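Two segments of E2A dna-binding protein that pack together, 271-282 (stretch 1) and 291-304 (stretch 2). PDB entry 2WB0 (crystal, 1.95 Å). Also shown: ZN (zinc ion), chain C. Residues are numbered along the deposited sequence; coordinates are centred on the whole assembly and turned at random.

Stretch 1 (271-282) ALIVFQCCNPVY
Stretch 2 291-304: GPNCDFKISAPDLL

Strand 271-276 of E2A DNA-binding protein runs antiparallel (158°) to the short strand 297-299, and the stretches together bury 754 Å². Val-274 faces Ser-299 as a non-hydrogen-bonded pair, CA to CA 4.0 Å; Phe-275 faces Ile-298 as a hydrogen-bonded pair, with Phe-275 N to Ile-298 O 2.8 Å and Ile-298 N to Phe-275 O 2.9 Å. Ala-300 N reaches Ile-273 O at 2.8 Å, carrying the ladder into the first turn of helix 300-304, which Ser-299 precedes as N-cap residue. The main bump is Phe-275 (chi1 m, -59°; chi2 -67°). Phe-275 CE2 enters a hollow lined by Ala-300 CB, 3.9 Å away, and Leu-303 CD1, at 3.8 Å; the small alanine lets the ring come close to the helix backbone, Phe-275 CE2 to Ala-300 CA also 3.9 Å. Nearer the root, Phe-275 CB meets Phe-296 CE2 at 4.1 Å and Ile-298 CG2 at 4.2 Å. On the other face, Val-274 (t) packs CG1 4.0 Å from CG of the extended Lys-297, while Leu-272 CD1 touches Pro-301 CG at 4.1 Å. Beyond the strands, zinc clamps Cys-277 SG (t) and Cys-294 SG (p), each 2.3 Å from ZN; Cys-294 N adds a weak hydrogen bond to Cys-277 SG, 3.3 Å. Water 1 fills a gap, accepting from Cys-277 N (3.0 Å) and donating to Cys-294 O and Phe-296 O (2.8 Å each).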

# COMPACT_ATOMS: atom_id res chain seq x y z
N ALA A 271 -12.44 -4.35 -10.06
CA ALA A 271 -10.98 -4.09 -10.21
C ALA A 271 -10.48 -3.71 -8.82
O ALA A 271 -11.22 -3.09 -8.04
CB ALA A 271 -10.66 -2.92 -11.21
N LEU A 272 -9.28 -4.17 -8.47
CA LEU A 272 -8.67 -3.86 -7.19
C LEU A 272 -7.47 -2.93 -7.38
O LEU A 272 -6.71 -3.08 -8.32
CB LEU A 272 -8.14 -5.14 -6.54
CG LEU A 272 -9.10 -5.90 -5.62
CD1 LEU A 272 -10.61 -5.58 -5.63
CD2 LEU A 272 -8.68 -7.23 -5.08
N ILE A 273 -7.27 -2.03 -6.41
CA ILE A 273 -6.01 -1.27 -6.33
C ILE A 273 -5.01 -2.29 -5.74
O ILE A 273 -5.28 -2.92 -4.72
CB ILE A 273 -6.15 -0.10 -5.31
CG1 ILE A 273 -7.10 0.97 -5.87
CG2 ILE A 273 -4.70 0.42 -4.84
CD1 ILE A 273 -7.45 2.14 -4.89
N VAL A 274 -3.84 -2.40 -6.36
CA VAL A 274 -2.84 -3.27 -5.84
C VAL A 274 -1.52 -2.49 -5.63
O VAL A 274 -1.06 -1.81 -6.55
CB VAL A 274 -2.56 -4.42 -6.84
CG1 VAL A 274 -1.44 -5.29 -6.32
CG2 VAL A 274 -3.84 -5.27 -7.10
N PHE A 275 -0.92 -2.62 -4.44
CA PHE A 275 0.29 -1.96 -4.07
C PHE A 275 1.46 -2.94 -4.26
O PHE A 275 1.38 -4.06 -3.74
CB PHE A 275 0.26 -1.52 -2.58
CG PHE A 275 -0.89 -0.56 -2.27
CD1 PHE A 275 -0.93 0.74 -2.83
CD2 PHE A 275 -1.91 -0.99 -1.44
CE1 PHE A 275 -2.00 1.59 -2.55
CE2 PHE A 275 -3.00 -0.14 -1.16
CZ PHE A 275 -3.02 1.16 -1.70
N GLN A 276 2.54 -2.49 -4.92
CA GLN A 276 3.73 -3.31 -5.12
C GLN A 276 4.92 -2.52 -4.68
O GLN A 276 4.77 -1.43 -4.08
CB GLN A 276 3.88 -3.78 -6.61
CG GLN A 276 2.78 -4.77 -6.95
CD GLN A 276 2.58 -5.02 -8.43
OE1 GLN A 276 3.09 -6.03 -8.97
NE2 GLN A 276 1.88 -4.14 -9.09
N CYS A 277 6.10 -3.04 -5.03
CA CYS A 277 7.39 -2.36 -4.72
C CYS A 277 7.35 -0.89 -5.20
O CYS A 277 6.63 -0.59 -6.15
CB CYS A 277 8.52 -3.04 -5.50
SG CYS A 277 10.14 -2.33 -5.15
N CYS A 278 8.10 0.02 -4.56
CA CYS A 278 8.29 1.36 -5.17
C CYS A 278 8.63 1.27 -6.67
O CYS A 278 8.09 2.04 -7.49
CB CYS A 278 9.43 2.13 -4.51
SG CYS A 278 9.08 2.59 -2.80
N ASN A 279 9.51 0.33 -7.02
CA ASN A 279 9.96 0.19 -8.42
C ASN A 279 9.99 -1.27 -8.81
O ASN A 279 11.04 -1.90 -8.88
CB ASN A 279 11.33 0.79 -8.58
CG ASN A 279 11.37 2.22 -8.14
OD1 ASN A 279 11.76 2.55 -6.99
ND2 ASN A 279 10.93 3.10 -9.02
N PRO A 280 8.82 -1.80 -9.11
CA PRO A 280 8.79 -3.22 -9.43
C PRO A 280 9.48 -3.49 -10.77
O PRO A 280 9.49 -2.64 -11.64
CB PRO A 280 7.30 -3.58 -9.51
CG PRO A 280 6.52 -2.31 -9.06
CD PRO A 280 7.50 -1.13 -9.14
N VAL A 281 10.05 -4.68 -10.89
CA VAL A 281 10.74 -5.13 -12.11
C VAL A 281 9.75 -5.85 -13.06
O VAL A 281 9.02 -6.78 -12.66
CB VAL A 281 11.91 -6.04 -11.70
CG1 VAL A 281 12.38 -6.96 -12.85
CG2 VAL A 281 13.06 -5.19 -11.17
N TYR A 282 9.71 -5.41 -14.32
CA TYR A 282 8.90 -6.11 -15.34
C TYR A 282 9.77 -6.83 -16.39
O TYR A 282 9.42 -7.92 -16.86
CB TYR A 282 7.88 -5.15 -16.01
CG TYR A 282 6.98 -4.42 -15.03
CD1 TYR A 282 7.23 -3.07 -14.68
CD2 TYR A 282 5.88 -5.07 -14.43
CE1 TYR A 282 6.41 -2.38 -13.75
CE2 TYR A 282 5.06 -4.39 -13.50
CZ TYR A 282 5.33 -3.04 -13.18
OH TYR A 282 4.53 -2.36 -12.27
N GLY A 291 19.03 -0.39 -9.18
CA GLY A 291 18.63 -0.19 -7.81
C GLY A 291 17.84 -1.35 -7.21
O GLY A 291 17.68 -2.40 -7.84
N PRO A 292 17.34 -1.16 -5.99
CA PRO A 292 16.64 -2.23 -5.24
C PRO A 292 15.25 -2.50 -5.82
O PRO A 292 14.65 -1.60 -6.44
CB PRO A 292 16.50 -1.62 -3.86
CG PRO A 292 16.30 -0.08 -4.16
CD PRO A 292 17.24 0.16 -5.31
N ASN A 293 14.73 -3.72 -5.65
CA ASN A 293 13.33 -4.02 -5.93
C ASN A 293 12.94 -5.17 -5.02
O ASN A 293 13.81 -5.89 -4.56
CB ASN A 293 13.05 -4.39 -7.38
CG ASN A 293 13.64 -5.72 -7.77
OD1 ASN A 293 14.79 -5.79 -8.22
ND2 ASN A 293 12.87 -6.78 -7.63
N CYS A 294 11.66 -5.27 -4.65
CA CYS A 294 11.31 -6.30 -3.71
C CYS A 294 9.99 -6.94 -4.16
O CYS A 294 9.38 -6.41 -5.08
CB CYS A 294 11.26 -5.74 -2.33
SG CYS A 294 9.83 -4.58 -2.12
N ASP A 295 9.54 -7.99 -3.48
CA ASP A 295 8.33 -8.69 -3.89
C ASP A 295 7.07 -8.20 -3.09
O ASP A 295 6.03 -8.88 -3.06
CB ASP A 295 8.55 -10.21 -3.71
CG ASP A 295 8.87 -10.62 -2.23
OD1 ASP A 295 8.64 -9.81 -1.26
OD2 ASP A 295 9.33 -11.79 -1.99
N PHE A 296 7.15 -7.03 -2.44
CA PHE A 296 5.99 -6.52 -1.72
C PHE A 296 4.73 -6.52 -2.62
O PHE A 296 4.78 -6.01 -3.76
CB PHE A 296 6.35 -5.10 -1.25
CG PHE A 296 5.28 -4.41 -0.38
CD1 PHE A 296 5.37 -4.42 1.01
CD2 PHE A 296 4.26 -3.67 -0.98
CE1 PHE A 296 4.37 -3.76 1.82
CE2 PHE A 296 3.24 -2.94 -0.19
CZ PHE A 296 3.29 -3.00 1.18
N LYS A 297 3.59 -7.03 -2.15
CA LYS A 297 2.37 -7.03 -3.02
C LYS A 297 1.14 -7.23 -2.15
O LYS A 297 0.98 -8.27 -1.48
CB LYS A 297 2.39 -8.07 -4.15
CG LYS A 297 1.22 -7.99 -5.18
CD LYS A 297 1.11 -9.31 -5.99
CE LYS A 297 0.47 -9.11 -7.40
NZ LYS A 297 -0.40 -10.30 -7.95
N ILE A 298 0.30 -6.21 -2.13
CA ILE A 298 -0.93 -6.30 -1.32
C ILE A 298 -2.00 -5.43 -1.91
O ILE A 298 -1.72 -4.27 -2.28
CB ILE A 298 -0.69 -5.96 0.17
CG1 ILE A 298 -1.99 -6.10 0.99
CG2 ILE A 298 0.02 -4.52 0.31
CD1 ILE A 298 -1.65 -6.39 2.53
N SER A 299 -3.23 -5.94 -1.98
CA SER A 299 -4.32 -5.23 -2.64
C SER A 299 -4.94 -4.38 -1.55
O SER A 299 -4.81 -4.70 -0.35
CB SER A 299 -5.38 -6.18 -3.27
OG SER A 299 -5.99 -6.99 -2.20
N ALA A 300 -5.58 -3.28 -1.94
CA ALA A 300 -6.18 -2.39 -0.92
C ALA A 300 -7.21 -3.03 0.05
O ALA A 300 -7.18 -2.76 1.24
CB ALA A 300 -6.78 -1.09 -1.59
N PRO A 301 -8.10 -3.86 -0.44
CA PRO A 301 -8.96 -4.51 0.57
C PRO A 301 -8.24 -5.43 1.52
O PRO A 301 -8.65 -5.47 2.69
CB PRO A 301 -9.96 -5.31 -0.25
CG PRO A 301 -9.84 -4.70 -1.71
CD PRO A 301 -8.40 -4.31 -1.81
N ASP A 302 -7.21 -6.17 1.06
CA ASP A 302 -6.45 -7.07 1.94
C ASP A 302 -5.67 -6.22 2.89
O ASP A 302 -5.49 -6.63 4.03
CB ASP A 302 -5.53 -8.02 1.13
CG ASP A 302 -6.32 -9.02 0.35
OD1 ASP A 302 -7.53 -9.13 0.69
OD2 ASP A 302 -5.79 -9.62 -0.60
N LEU A 303 -5.21 -5.04 2.46
CA LEU A 303 -4.46 -4.15 3.39
C LEU A 303 -5.36 -3.66 4.56
O LEU A 303 -4.95 -3.63 5.74
CB LEU A 303 -3.89 -2.94 2.65
CG LEU A 303 -2.59 -2.25 3.10
CD1 LEU A 303 -2.41 -0.84 2.52
CD2 LEU A 303 -1.92 -2.52 4.48
N LEU A 304 -6.59 -3.26 4.24
CA LEU A 304 -7.52 -2.84 5.27
C LEU A 304 -7.85 -4.03 6.17
O LEU A 304 -7.88 -3.89 7.37
CB LEU A 304 -8.80 -2.30 4.63
CG LEU A 304 -9.69 -1.30 5.34
CD1 LEU A 304 -11.18 -1.23 4.97
CD2 LEU A 304 -9.24 -0.64 6.69
ZN ZN C . 10.53 -2.53 -2.92
O HOH W 1 6.68 -5.88 -5.78
O HOH W 2 10.14 -6.15 -7.88